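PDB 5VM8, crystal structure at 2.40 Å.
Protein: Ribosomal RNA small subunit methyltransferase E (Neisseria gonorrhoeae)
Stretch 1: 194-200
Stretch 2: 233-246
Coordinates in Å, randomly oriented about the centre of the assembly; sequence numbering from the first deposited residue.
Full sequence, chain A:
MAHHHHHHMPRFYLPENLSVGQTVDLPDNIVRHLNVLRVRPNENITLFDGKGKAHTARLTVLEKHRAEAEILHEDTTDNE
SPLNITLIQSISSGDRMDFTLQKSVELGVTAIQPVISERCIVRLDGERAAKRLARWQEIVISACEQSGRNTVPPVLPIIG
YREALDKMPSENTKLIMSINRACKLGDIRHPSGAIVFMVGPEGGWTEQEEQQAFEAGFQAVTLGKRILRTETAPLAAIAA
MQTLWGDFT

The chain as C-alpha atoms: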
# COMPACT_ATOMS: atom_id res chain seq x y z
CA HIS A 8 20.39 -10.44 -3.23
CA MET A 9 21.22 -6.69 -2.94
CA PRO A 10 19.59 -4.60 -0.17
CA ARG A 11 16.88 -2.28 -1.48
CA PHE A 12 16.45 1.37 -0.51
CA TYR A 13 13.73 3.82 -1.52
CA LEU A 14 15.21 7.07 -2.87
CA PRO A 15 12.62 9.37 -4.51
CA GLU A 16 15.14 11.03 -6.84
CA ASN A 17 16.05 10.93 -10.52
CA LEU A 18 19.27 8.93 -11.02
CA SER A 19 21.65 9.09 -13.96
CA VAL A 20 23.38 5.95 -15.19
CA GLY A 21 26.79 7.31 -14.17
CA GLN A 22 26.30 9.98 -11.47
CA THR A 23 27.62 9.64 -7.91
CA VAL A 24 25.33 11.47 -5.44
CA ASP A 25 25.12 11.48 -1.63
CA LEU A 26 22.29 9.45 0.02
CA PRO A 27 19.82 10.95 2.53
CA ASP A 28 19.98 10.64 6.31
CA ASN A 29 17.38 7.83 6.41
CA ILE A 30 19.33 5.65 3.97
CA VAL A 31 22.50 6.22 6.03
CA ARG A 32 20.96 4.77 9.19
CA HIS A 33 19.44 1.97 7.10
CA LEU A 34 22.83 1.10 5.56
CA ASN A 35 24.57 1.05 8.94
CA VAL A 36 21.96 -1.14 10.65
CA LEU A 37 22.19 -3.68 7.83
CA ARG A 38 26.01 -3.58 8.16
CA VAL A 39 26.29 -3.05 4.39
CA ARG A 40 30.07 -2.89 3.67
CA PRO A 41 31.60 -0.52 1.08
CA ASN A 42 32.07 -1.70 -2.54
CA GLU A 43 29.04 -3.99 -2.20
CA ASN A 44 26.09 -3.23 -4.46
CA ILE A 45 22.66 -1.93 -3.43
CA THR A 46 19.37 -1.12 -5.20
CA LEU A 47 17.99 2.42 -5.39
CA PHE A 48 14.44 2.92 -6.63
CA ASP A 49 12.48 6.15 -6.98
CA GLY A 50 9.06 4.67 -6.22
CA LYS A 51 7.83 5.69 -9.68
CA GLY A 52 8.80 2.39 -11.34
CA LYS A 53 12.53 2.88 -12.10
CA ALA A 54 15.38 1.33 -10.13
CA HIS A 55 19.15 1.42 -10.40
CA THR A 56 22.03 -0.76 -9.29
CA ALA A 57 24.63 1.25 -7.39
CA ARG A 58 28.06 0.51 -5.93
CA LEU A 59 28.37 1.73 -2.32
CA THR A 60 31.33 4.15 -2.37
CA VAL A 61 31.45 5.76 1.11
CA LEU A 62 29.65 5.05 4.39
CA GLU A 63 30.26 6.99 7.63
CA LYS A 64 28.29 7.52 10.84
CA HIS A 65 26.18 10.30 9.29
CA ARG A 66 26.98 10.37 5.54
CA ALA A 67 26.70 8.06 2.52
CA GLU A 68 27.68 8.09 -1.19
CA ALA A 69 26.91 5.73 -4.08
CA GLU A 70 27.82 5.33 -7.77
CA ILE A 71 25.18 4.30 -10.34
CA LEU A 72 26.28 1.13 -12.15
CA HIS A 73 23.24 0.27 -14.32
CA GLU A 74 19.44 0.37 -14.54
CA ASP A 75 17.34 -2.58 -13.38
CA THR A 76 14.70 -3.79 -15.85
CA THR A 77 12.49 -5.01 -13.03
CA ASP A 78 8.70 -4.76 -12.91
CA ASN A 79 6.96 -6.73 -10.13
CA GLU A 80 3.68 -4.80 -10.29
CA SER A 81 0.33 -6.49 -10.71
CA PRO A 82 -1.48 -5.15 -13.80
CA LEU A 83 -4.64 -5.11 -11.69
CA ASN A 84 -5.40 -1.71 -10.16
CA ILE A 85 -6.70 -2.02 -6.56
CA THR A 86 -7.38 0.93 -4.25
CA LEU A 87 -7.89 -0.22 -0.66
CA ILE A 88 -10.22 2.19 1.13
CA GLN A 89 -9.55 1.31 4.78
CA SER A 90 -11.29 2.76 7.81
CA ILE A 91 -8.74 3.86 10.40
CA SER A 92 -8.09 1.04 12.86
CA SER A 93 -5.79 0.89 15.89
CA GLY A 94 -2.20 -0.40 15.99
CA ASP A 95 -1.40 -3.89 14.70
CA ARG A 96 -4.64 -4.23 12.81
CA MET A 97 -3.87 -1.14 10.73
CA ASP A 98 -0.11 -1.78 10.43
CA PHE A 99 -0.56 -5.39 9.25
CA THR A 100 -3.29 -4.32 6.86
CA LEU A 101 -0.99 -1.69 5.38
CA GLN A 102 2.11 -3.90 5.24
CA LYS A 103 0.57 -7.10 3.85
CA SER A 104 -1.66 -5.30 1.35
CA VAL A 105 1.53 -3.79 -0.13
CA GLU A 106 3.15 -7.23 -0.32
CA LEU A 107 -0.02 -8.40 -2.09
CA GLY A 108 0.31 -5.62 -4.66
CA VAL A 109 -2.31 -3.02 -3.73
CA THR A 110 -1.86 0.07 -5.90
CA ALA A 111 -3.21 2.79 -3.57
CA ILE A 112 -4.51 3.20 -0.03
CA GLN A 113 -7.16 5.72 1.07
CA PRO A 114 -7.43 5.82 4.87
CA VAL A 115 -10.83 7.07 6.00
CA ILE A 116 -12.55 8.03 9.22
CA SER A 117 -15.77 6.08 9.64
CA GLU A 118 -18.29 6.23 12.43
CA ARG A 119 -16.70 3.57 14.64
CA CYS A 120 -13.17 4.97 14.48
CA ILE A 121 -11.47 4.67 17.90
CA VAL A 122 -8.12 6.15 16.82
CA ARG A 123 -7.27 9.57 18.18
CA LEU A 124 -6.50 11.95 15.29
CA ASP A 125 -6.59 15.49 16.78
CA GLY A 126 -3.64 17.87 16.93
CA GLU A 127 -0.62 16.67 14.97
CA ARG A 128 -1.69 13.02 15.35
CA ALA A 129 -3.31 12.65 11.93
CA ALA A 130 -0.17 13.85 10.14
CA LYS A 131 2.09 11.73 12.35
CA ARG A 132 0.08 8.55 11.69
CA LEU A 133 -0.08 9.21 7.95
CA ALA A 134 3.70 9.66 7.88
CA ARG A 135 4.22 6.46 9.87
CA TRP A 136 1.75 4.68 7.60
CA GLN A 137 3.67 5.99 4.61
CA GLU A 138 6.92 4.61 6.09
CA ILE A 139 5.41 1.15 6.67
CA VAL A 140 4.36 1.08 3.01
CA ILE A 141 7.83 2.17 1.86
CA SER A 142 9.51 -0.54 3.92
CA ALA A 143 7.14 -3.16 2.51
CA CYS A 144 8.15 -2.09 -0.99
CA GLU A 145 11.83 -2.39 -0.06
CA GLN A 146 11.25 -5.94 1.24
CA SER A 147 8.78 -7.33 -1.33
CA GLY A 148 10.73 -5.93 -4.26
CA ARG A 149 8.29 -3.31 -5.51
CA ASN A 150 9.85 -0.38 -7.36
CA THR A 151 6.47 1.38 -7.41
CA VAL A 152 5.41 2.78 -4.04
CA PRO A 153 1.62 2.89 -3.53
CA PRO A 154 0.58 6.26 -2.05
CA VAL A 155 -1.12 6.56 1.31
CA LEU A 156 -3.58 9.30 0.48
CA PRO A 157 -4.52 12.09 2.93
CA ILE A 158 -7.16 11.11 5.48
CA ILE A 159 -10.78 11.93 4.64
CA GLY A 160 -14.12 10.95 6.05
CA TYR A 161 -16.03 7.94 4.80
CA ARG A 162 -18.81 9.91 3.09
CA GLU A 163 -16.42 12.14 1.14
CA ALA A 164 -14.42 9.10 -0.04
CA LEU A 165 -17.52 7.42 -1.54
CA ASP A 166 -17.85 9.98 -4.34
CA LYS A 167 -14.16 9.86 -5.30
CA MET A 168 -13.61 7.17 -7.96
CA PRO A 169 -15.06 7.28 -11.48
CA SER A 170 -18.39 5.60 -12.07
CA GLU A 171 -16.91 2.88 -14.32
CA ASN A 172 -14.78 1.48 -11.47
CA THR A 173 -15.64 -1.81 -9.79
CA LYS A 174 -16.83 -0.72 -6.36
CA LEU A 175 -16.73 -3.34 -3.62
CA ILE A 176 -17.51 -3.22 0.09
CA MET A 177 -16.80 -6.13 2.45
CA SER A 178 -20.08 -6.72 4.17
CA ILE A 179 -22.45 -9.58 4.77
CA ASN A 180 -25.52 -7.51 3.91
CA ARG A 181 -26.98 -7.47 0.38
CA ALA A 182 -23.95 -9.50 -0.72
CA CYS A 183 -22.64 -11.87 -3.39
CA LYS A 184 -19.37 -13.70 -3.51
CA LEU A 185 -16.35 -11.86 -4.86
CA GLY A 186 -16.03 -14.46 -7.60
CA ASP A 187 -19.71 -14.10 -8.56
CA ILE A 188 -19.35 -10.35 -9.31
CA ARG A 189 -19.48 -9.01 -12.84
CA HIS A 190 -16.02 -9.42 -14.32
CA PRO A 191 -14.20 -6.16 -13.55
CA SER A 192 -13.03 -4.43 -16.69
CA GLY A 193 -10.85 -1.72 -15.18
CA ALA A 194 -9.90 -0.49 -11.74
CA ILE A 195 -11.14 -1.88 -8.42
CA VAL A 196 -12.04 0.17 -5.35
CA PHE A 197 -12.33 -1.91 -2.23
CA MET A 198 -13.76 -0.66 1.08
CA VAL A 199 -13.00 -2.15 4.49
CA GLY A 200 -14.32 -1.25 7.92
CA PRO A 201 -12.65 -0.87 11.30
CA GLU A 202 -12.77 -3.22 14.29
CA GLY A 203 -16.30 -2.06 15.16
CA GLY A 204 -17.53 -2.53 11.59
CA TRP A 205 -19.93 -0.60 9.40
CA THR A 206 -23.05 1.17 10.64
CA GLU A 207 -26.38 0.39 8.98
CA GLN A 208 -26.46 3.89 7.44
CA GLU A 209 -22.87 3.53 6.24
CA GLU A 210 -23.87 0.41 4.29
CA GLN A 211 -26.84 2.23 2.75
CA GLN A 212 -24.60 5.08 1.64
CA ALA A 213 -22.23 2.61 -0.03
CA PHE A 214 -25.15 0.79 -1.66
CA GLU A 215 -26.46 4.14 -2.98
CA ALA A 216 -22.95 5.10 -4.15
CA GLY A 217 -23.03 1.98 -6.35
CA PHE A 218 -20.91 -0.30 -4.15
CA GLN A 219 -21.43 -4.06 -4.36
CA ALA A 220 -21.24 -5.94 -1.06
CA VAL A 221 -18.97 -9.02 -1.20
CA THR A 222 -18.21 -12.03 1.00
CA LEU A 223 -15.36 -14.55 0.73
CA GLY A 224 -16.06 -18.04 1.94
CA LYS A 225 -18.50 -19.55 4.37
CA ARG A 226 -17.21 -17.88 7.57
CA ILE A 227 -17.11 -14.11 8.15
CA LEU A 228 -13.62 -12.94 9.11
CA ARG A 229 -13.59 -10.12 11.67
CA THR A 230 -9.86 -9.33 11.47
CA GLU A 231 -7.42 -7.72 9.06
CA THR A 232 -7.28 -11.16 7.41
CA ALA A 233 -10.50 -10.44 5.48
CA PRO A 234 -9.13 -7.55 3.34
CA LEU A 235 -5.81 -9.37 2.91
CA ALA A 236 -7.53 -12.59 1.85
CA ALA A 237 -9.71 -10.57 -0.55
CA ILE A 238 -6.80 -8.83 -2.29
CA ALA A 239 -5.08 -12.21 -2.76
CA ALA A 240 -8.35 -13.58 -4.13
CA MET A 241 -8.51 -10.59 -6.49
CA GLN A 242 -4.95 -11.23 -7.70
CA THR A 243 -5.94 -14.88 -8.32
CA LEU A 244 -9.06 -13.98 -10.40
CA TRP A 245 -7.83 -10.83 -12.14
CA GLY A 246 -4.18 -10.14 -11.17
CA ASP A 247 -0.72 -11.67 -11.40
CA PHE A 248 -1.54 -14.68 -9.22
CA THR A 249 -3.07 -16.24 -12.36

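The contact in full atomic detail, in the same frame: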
# COMPACT_ATOMS: atom_id res chain seq x y z
N ALA A 194 -10.45 -0.59 -13.08
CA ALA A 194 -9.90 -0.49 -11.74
C ALA A 194 -10.91 -1.00 -10.71
O ALA A 194 -12.13 -1.01 -10.94
CB ALA A 194 -9.48 0.94 -11.44
N ILE A 195 -10.37 -1.39 -9.56
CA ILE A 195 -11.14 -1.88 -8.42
C ILE A 195 -10.94 -0.93 -7.25
O ILE A 195 -9.82 -0.51 -6.96
CB ILE A 195 -10.72 -3.31 -8.02
CG1 ILE A 195 -11.00 -4.29 -9.16
CG2 ILE A 195 -11.42 -3.76 -6.73
CD1 ILE A 195 -10.28 -5.61 -8.99
N VAL A 196 -12.04 -0.62 -6.56
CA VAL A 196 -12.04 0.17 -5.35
C VAL A 196 -12.68 -0.71 -4.30
O VAL A 196 -13.81 -1.19 -4.48
CB VAL A 196 -12.77 1.51 -5.51
CG1 VAL A 196 -12.90 2.20 -4.18
CG2 VAL A 196 -12.01 2.38 -6.48
N PHE A 197 -11.97 -0.91 -3.20
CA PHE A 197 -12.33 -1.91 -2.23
C PHE A 197 -12.38 -1.25 -0.86
O PHE A 197 -11.38 -0.66 -0.44
CB PHE A 197 -11.24 -3.00 -2.35
CG PHE A 197 -11.23 -4.01 -1.29
CD1 PHE A 197 -12.37 -4.70 -0.96
CD2 PHE A 197 -10.04 -4.35 -0.68
CE1 PHE A 197 -12.36 -5.69 -0.01
CE2 PHE A 197 -10.01 -5.33 0.28
CZ PHE A 197 -11.18 -6.01 0.61
N MET A 198 -13.50 -1.40 -0.15
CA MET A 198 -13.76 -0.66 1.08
C MET A 198 -13.83 -1.61 2.27
O MET A 198 -14.57 -2.60 2.25
CB MET A 198 -15.04 0.12 1.05
CG MET A 198 -15.05 1.28 0.12
SD MET A 198 -16.17 2.44 0.90
CE MET A 198 -15.30 2.44 2.47
N VAL A 199 -13.07 -1.29 3.32
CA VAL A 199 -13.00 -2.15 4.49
C VAL A 199 -13.26 -1.33 5.75
O VAL A 199 -12.75 -0.21 5.89
CB VAL A 199 -11.64 -2.88 4.57
CG1 VAL A 199 -11.62 -3.81 5.75
CG2 VAL A 199 -11.41 -3.65 3.28
N GLY A 200 -14.00 -1.91 6.68
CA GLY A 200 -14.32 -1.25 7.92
C GLY A 200 -13.31 -1.45 9.04
O GLY A 200 -12.32 -2.18 8.91
N ALA A 233 -9.48 -10.54 6.53
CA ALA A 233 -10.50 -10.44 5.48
C ALA A 233 -10.08 -9.55 4.31
O ALA A 233 -10.17 -10.01 3.16
CB ALA A 233 -11.83 -9.98 6.09
N PRO A 234 -9.62 -8.31 4.51
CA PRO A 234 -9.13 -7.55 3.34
C PRO A 234 -7.89 -8.15 2.69
O PRO A 234 -7.73 -8.08 1.47
CB PRO A 234 -8.81 -6.16 3.93
CG PRO A 234 -8.66 -6.37 5.43
CD PRO A 234 -9.65 -7.48 5.73
N LEU A 235 -6.97 -8.71 3.48
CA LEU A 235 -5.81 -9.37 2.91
C LEU A 235 -6.23 -10.57 2.07
O LEU A 235 -5.77 -10.74 0.93
CB LEU A 235 -4.84 -9.79 4.02
CG LEU A 235 -4.51 -8.60 4.92
CD1 LEU A 235 -3.62 -9.03 6.07
CD2 LEU A 235 -3.88 -7.50 4.09
N ALA A 236 -7.09 -11.43 2.61
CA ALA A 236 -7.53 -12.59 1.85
C ALA A 236 -8.22 -12.16 0.56
O ALA A 236 -8.03 -12.80 -0.48
CB ALA A 236 -8.45 -13.47 2.70
N ALA A 237 -8.96 -11.04 0.61
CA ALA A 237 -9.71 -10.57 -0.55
C ALA A 237 -8.79 -10.09 -1.66
O ALA A 237 -8.99 -10.43 -2.84
CB ALA A 237 -10.68 -9.46 -0.13
N ILE A 238 -7.76 -9.32 -1.30
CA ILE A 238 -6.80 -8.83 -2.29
C ILE A 238 -6.07 -9.99 -2.95
O ILE A 238 -5.88 -10.00 -4.18
CB ILE A 238 -5.82 -7.84 -1.62
CG1 ILE A 238 -6.60 -6.61 -1.13
CG2 ILE A 238 -4.70 -7.44 -2.57
CD1 ILE A 238 -5.81 -5.62 -0.24
N ALA A 239 -5.70 -11.02 -2.17
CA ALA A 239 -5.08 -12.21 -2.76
C ALA A 239 -6.06 -12.92 -3.68
O ALA A 239 -5.68 -13.39 -4.77
CB ALA A 239 -4.59 -13.17 -1.66
N ALA A 240 -7.32 -13.01 -3.27
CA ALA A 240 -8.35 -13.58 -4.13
C ALA A 240 -8.51 -12.77 -5.41
O ALA A 240 -8.72 -13.32 -6.49
CB ALA A 240 -9.69 -13.65 -3.37
N MET A 241 -8.41 -11.44 -5.30
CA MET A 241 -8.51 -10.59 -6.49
C MET A 241 -7.32 -10.81 -7.42
O MET A 241 -7.49 -10.83 -8.64
CB MET A 241 -8.59 -9.11 -6.08
CG MET A 241 -9.88 -8.69 -5.43
SD MET A 241 -9.83 -6.96 -4.83
CE MET A 241 -11.16 -7.07 -3.64
N GLN A 242 -6.11 -10.94 -6.86
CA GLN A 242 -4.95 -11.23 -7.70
C GLN A 242 -5.05 -12.60 -8.37
O GLN A 242 -4.47 -12.81 -9.45
CB GLN A 242 -3.63 -11.14 -6.90
CG GLN A 242 -3.33 -9.77 -6.23
CD GLN A 242 -3.08 -8.61 -7.21
OE1 GLN A 242 -3.19 -8.76 -8.44
NE2 GLN A 242 -2.76 -7.45 -6.67
N THR A 243 -5.77 -13.54 -7.75
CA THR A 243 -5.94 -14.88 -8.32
C THR A 243 -6.96 -14.87 -9.48
O THR A 243 -6.75 -15.54 -10.50
CB THR A 243 -6.35 -15.85 -7.21
OG1 THR A 243 -5.34 -15.87 -6.20
CG2 THR A 243 -6.55 -17.26 -7.74
N LEU A 244 -8.04 -14.08 -9.34
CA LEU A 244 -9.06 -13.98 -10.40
C LEU A 244 -8.66 -13.02 -11.51
O LEU A 244 -8.95 -13.27 -12.68
CB LEU A 244 -10.39 -13.53 -9.80
CG LEU A 244 -11.07 -14.53 -8.87
CD1 LEU A 244 -12.20 -13.89 -8.09
CD2 LEU A 244 -11.58 -15.69 -9.71
N TRP A 245 -8.04 -11.89 -11.17
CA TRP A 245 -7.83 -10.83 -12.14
C TRP A 245 -6.40 -10.28 -12.17
O TRP A 245 -6.10 -9.45 -13.03
CB TRP A 245 -8.84 -9.68 -11.89
CG TRP A 245 -10.25 -10.21 -11.69
CD1 TRP A 245 -10.96 -10.98 -12.56
CD2 TRP A 245 -11.11 -10.02 -10.55
NE1 TRP A 245 -12.19 -11.30 -12.04
CE2 TRP A 245 -12.31 -10.72 -10.81
CE3 TRP A 245 -10.99 -9.32 -9.35
CZ2 TRP A 245 -13.37 -10.75 -9.91
CZ3 TRP A 245 -12.05 -9.36 -8.45
CH2 TRP A 245 -13.23 -10.07 -8.75
N GLY A 246 -5.53 -10.68 -11.23
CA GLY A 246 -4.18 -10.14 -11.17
C GLY A 246 -3.04 -11.08 -11.56
O GLY A 246 -3.21 -11.98 -12.38

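What holds the strand 195-199 against the helix that runs through 233-244? No hydrogen bond crosses between them; the contact is apolar packing, nearly all of it between side chains. The two elements run nearly antiparallel, at 162°, with their axes 9.9 Å apart at closest approach, so I195 meets M241 and W245 while V199 meets P234. Because side chains alternate along a strand, I195, F197 and V199 point toward the helix, while V196 points away. Together the two stretches bury 322 Å², and F197, I195 and M241 cover the most.

How does F197 come to be the centre of the contact? With chi1 at 169° (t), its ring reaches across to the helix and meets four residues there. CZ of F197 lies 3.6 Å from CB of A237 and 3.7 Å from CA of P234, the latter at the ring edge, and CE2 of F197 is 3.9 Å from CG1 of I238. A237 points toward the strand, and its single methyl fills the short space between helix backbone and ring tip. I238 leaves its backbone sideways, but the end of its side chain comes nearer and adds to the packing.

What covers one face of the F197 ring? M241, one helical turn beyond A237, lays its terminal methyl there: CE of M241 sits 3.9 Å from the centroid of the F197 ring and 16° off the ring normal, a CH-pi contact. Its sulfur stands farther off, with SD of M241 5.1 Å from the same centroid. The unbranched side chain is long enough to bridge to the strand, where CA of I195 and CA of M241 are 9.3 Å apart, and SD of M241 also packs 4.0 Å from CG2 of I195.

How are the two ends of the contact closed? At the I195 end, I195 packs against both M241 and W245: CG2 of I195 is 4.0 Å from SD of M241, and CD1 of I195, itself 4.4 Å from that sulfur, reaches 3.8 Å from CE3 of W245. The tryptophan is the first residue to leave helical phi/psi, yet N of W245 still donates to O of M241 at 2.8 Å, and its broad ring reaches I195. At the other end the backbones draw closer, with CA of V199 6.7 Å from CA of P234. The short valine suits this narrower gap, CG2 of V199 lying 3.7 Å from CB of P234. That proline serves two strand residues, since CB of P234 is also 3.9 Å from CE2 of F197.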